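Local structure of acyl-coenzyme A thioesterase THEM4 (Rhodococcus sp., 2OV9) at residues G84-T92 against L136-A147. The protein probably hydrolyses fatty acyl-coenzyme A thioesters to free fatty acids and coenzyme A, as a dimeric member of the hot-dog thioesterase superfamily. Sequence-based numbering, arbitrary orientation.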
loop_
_atom_site.group_PDB
_atom_site.type_symbol
_atom_site.label_atom_id
_atom_site.label_comp_id
_atom_site.label_asym_id
_atom_site.label_seq_id
_atom_site.Cartn_x
_atom_site.Cartn_y
_atom_site.Cartn_z
ATOM N N GLY B 84 -17.396 6.607 10.885
ATOM C CA GLY B 84 -17.440 5.152 10.953
ATOM C C GLY B 84 -16.305 4.590 10.131
ATOM O O GLY B 84 -15.519 5.342 9.554
ATOM N N VAL B 85 -16.211 3.269 10.058
ATOM C CA VAL B 85 -15.092 2.640 9.352
ATOM C C VAL B 85 -15.273 2.756 7.824
ATOM O O VAL B 85 -16.361 2.488 7.310
ATOM C CB VAL B 85 -14.941 1.166 9.809
ATOM C CG1 VAL B 85 -13.805 0.494 9.113
ATOM C CG2 VAL B 85 -14.731 1.107 11.335
ATOM N N THR B 86 -14.203 3.172 7.126
ATOM C CA THR B 86 -14.165 3.332 5.657
ATOM C C THR B 86 -14.399 2.014 4.931
ATOM O O THR B 86 -14.163 0.937 5.495
ATOM C CB THR B 86 -12.803 3.847 5.173
ATOM O OG1 THR B 86 -11.791 2.909 5.558
ATOM C CG2 THR B 86 -12.480 5.203 5.781
ATOM N N ARG B 87 -14.820 2.105 3.670
ATOM C CA ARG B 87 -15.107 0.929 2.857
ATOM C C ARG B 87 -14.387 0.921 1.476
ATOM O O ARG B 87 -14.608 0.032 0.651
ATOM C CB ARG B 87 -16.613 0.886 2.635
ATOM C CG ARG B 87 -17.174 -0.494 2.688
ATOM C CD ARG B 87 -18.597 -0.492 2.205
ATOM N NE ARG B 87 -19.034 -1.822 1.785
ATOM C CZ ARG B 87 -19.020 -2.249 0.526
ATOM N NH1 ARG B 87 -18.569 -1.453 -0.439
ATOM N NH2 ARG B 87 -19.448 -3.471 0.242
ATOM N N HIS B 88 -13.565 1.936 1.223
ATOM C CA HIS B 88 -12.996 2.188 -0.102
ATOM C C HIS B 88 -11.480 2.219 -0.046
ATOM O O HIS B 88 -10.813 2.509 -1.050
ATOM C CB HIS B 88 -13.437 3.568 -0.564
ATOM C CG HIS B 88 -12.948 4.670 0.326
ATOM N ND1 HIS B 88 -13.697 5.166 1.373
ATOM C CD2 HIS B 88 -11.776 5.356 0.342
ATOM C CE1 HIS B 88 -13.014 6.117 1.989
ATOM N NE2 HIS B 88 -11.847 6.253 1.384
ATOM N N ASP B 89 -10.955 1.971 1.148
ATOM C CA ASP B 89 -9.558 2.176 1.459
ATOM C C ASP B 89 -8.681 1.028 0.919
ATOM O O ASP B 89 -9.193 -0.062 0.657
ATOM C CB ASP B 89 -9.435 2.288 2.973
ATOM C CG ASP B 89 -9.762 1.002 3.649
ATOM O OD1 ASP B 89 -10.944 0.745 3.934
ATOM O OD2 ASP B 89 -8.828 0.222 3.869
ATOM N N PRO B 90 -7.369 1.282 0.707
ATOM C CA PRO B 90 -6.474 0.225 0.233
ATOM C C PRO B 90 -6.039 -0.848 1.227
ATOM O O PRO B 90 -5.135 -1.619 0.913
ATOM C CB PRO B 90 -5.255 1.001 -0.297
ATOM C CG PRO B 90 -5.247 2.282 0.491
ATOM C CD PRO B 90 -6.694 2.598 0.784
ATOM N N VAL B 91 -6.659 -0.916 2.400
ATOM C CA VAL B 91 -6.333 -1.978 3.370
ATOM C C VAL B 91 -7.480 -2.964 3.495
ATOM O O VAL B 91 -7.263 -4.178 3.499
ATOM C CB VAL B 91 -5.988 -1.390 4.782
ATOM C CG1 VAL B 91 -5.658 -2.512 5.787
ATOM C CG2 VAL B 91 -4.824 -0.389 4.684
ATOM N N THR B 92 -8.704 -2.431 3.573
ATOM C CA THR B 92 -9.893 -3.245 3.852
ATOM C C THR B 92 -10.990 -3.171 2.771
ATOM O O THR B 92 -11.989 -3.876 2.880
ATOM C CB THR B 92 -10.564 -2.842 5.203
ATOM O OG1 THR B 92 -11.344 -1.643 5.016
ATOM C CG2 THR B 92 -9.529 -2.605 6.320
ATOM N N LEU B 136 1.565 0.703 6.343
ATOM C CA LEU B 136 0.239 1.046 5.799
ATOM C C LEU B 136 -0.842 0.302 6.575
ATOM O O LEU B 136 -1.850 0.900 6.984
ATOM C CB LEU B 136 0.136 0.715 4.298
ATOM C CG LEU B 136 -1.243 0.527 3.644
ATOM C CD1 LEU B 136 -2.090 1.826 3.533
ATOM C CD2 LEU B 136 -1.068 -0.025 2.249
ATOM N N LEU B 137 -0.658 -1.004 6.762
ATOM C CA LEU B 137 -1.675 -1.813 7.451
ATOM C C LEU B 137 -1.871 -1.301 8.869
ATOM O O LEU B 137 -3.011 -1.108 9.311
ATOM C CB LEU B 137 -1.297 -3.315 7.499
ATOM C CG LEU B 137 -1.041 -4.050 6.176
ATOM C CD1 LEU B 137 -0.954 -5.579 6.366
ATOM C CD2 LEU B 137 -2.097 -3.697 5.189
ATOM N N LEU B 138 -0.764 -1.061 9.568
ATOM C CA LEU B 138 -0.815 -0.625 10.989
ATOM C C LEU B 138 -1.454 0.765 11.112
ATOM O O LEU B 138 -2.269 1.006 11.998
ATOM C CB LEU B 138 0.576 -0.663 11.659
ATOM C CG LEU B 138 1.001 -2.086 12.091
ATOM C CD1 LEU B 138 2.456 -2.119 12.480
ATOM C CD2 LEU B 138 0.166 -2.567 13.251
ATOM N N ASP B 139 -1.091 1.676 10.216
ATOM C CA ASP B 139 -1.730 2.982 10.210
ATOM C C ASP B 139 -3.266 2.830 10.186
ATOM O O ASP B 139 -3.982 3.375 11.050
ATOM C CB ASP B 139 -1.247 3.798 9.006
ATOM C CG ASP B 139 -1.913 5.151 8.921
ATOM O OD1 ASP B 139 -1.498 6.061 9.647
ATOM O OD2 ASP B 139 -2.865 5.311 8.144
ATOM N N HIS B 140 -3.769 2.092 9.197
ATOM C CA HIS B 140 -5.198 1.857 9.082
ATOM C C HIS B 140 -5.838 1.202 10.300
ATOM O O HIS B 140 -6.899 1.629 10.753
ATOM C CB HIS B 140 -5.544 1.000 7.863
ATOM C CG HIS B 140 -6.993 1.077 7.516
ATOM N ND1 HIS B 140 -7.533 2.167 6.868
ATOM C CD2 HIS B 140 -8.031 0.263 7.822
ATOM C CE1 HIS B 140 -8.840 2.003 6.748
ATOM N NE2 HIS B 140 -9.165 0.847 7.303
ATOM N N VAL B 141 -5.225 0.134 10.801
ATOM C CA VAL B 141 -5.711 -0.491 12.028
ATOM C C VAL B 141 -5.865 0.488 13.191
ATOM O O VAL B 141 -6.843 0.390 13.945
ATOM C CB VAL B 141 -4.822 -1.688 12.448
ATOM C CG1 VAL B 141 -5.344 -2.302 13.731
ATOM C CG2 VAL B 141 -4.877 -2.727 11.347
ATOM N N LEU B 142 -4.899 1.406 13.356
ATOM C CA LEU B 142 -5.005 2.436 14.411
ATOM C C LEU B 142 -6.233 3.318 14.189
ATOM O O LEU B 142 -6.922 3.673 15.146
ATOM C CB LEU B 142 -3.741 3.334 14.490
ATOM C CG LEU B 142 -2.401 2.645 14.803
ATOM C CD1 LEU B 142 -1.330 3.695 15.031
ATOM C CD2 LEU B 142 -2.550 1.747 16.015
ATOM N N GLY B 143 -6.500 3.669 12.932
ATOM C CA GLY B 143 -7.732 4.406 12.587
ATOM C C GLY B 143 -9.000 3.672 12.986
ATOM O O GLY B 143 -9.947 4.256 13.504
ATOM N N VAL B 144 -9.020 2.373 12.731
ATOM C CA VAL B 144 -10.164 1.560 13.070
ATOM C C VAL B 144 -10.271 1.417 14.581
ATOM O O VAL B 144 -11.377 1.461 15.126
ATOM C CB VAL B 144 -10.071 0.168 12.405
ATOM C CG1 VAL B 144 -11.230 -0.716 12.832
ATOM C CG2 VAL B 144 -10.044 0.302 10.883
ATOM N N ALA B 145 -9.135 1.222 15.260
ATOM C CA ALA B 145 -9.130 1.141 16.729
ATOM C C ALA B 145 -9.666 2.419 17.330
ATOM O O ALA B 145 -10.418 2.396 18.300
ATOM C CB ALA B 145 -7.748 0.834 17.266
ATOM N N ASN B 146 -9.308 3.556 16.755
ATOM C CA ASN B 146 -9.897 4.795 17.221
ATOM C C ASN B 146 -11.411 4.868 17.021
ATOM O O ASN B 146 -12.119 5.337 17.910
ATOM C CB ASN B 146 -9.217 6.007 16.569
ATOM C CG ASN B 146 -7.785 6.215 17.053
ATOM O OD1 ASN B 146 -7.407 5.739 18.111
ATOM N ND2 ASN B 146 -7.003 6.981 16.296
ATOM N N ALA B 147 -11.911 4.444 15.857
ATOM C CA ALA B 147 -13.369 4.420 15.629
ATOM C C ALA B 147 -14.057 3.548 16.679
ATOM O O ALA B 147 -15.050 3.947 17.278
ATOM C CB ALA B 147 -13.697 3.901 14.232
#
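His140 and Asp89 meet nearly flat: the carboxylate and ring planes lie 16° apart, with OD2 of Asp89 over one ring face near its rim, 3.5 Å from NE2 of His140. No hydrogen bond links them. Asp89 instead serves its own loop, as aspartate suits an Asx turn: its OD2 accepts from the backbone N of Val91 and from that of Thr92, while OD1 takes the hydroxyls of Thr86 and Thr92. Four bonds thus fix the carboxylate's rotation. With an alanine in its place, both hydroxyls and the two amides would probably lose their shared acceptor, leaving the turn less firmly held over the histidine. At the ring's edge, in plane, OG1 of Thr86 comes within 3.3 Å of CE1 of His140. Packing is tightest around His140 and Val91, whose CB approaches the ring obliquely in an off-centre CH-pi contact; with CG1 anti to the backbone N (chi1 180°), CG2 of Val91 packs against CB of His140 at 3.5 Å and CG1 meets CD2 of Leu137. The looser end lies at partly exposed Val85, seated shallowly on short apolar side chains: its CG1 lies 4.2 Å from CG2 of Val144, its CG2 as far from CB of Ala147. ND1 of His140 is hydrogen-bonded to NE2 of His130 of the second subunit. Helix 131-148, the hot-dog fold's central helix, carries this loop on one flank, while Leu138 and Leu142 pack onto strands 185-194 and 199-208.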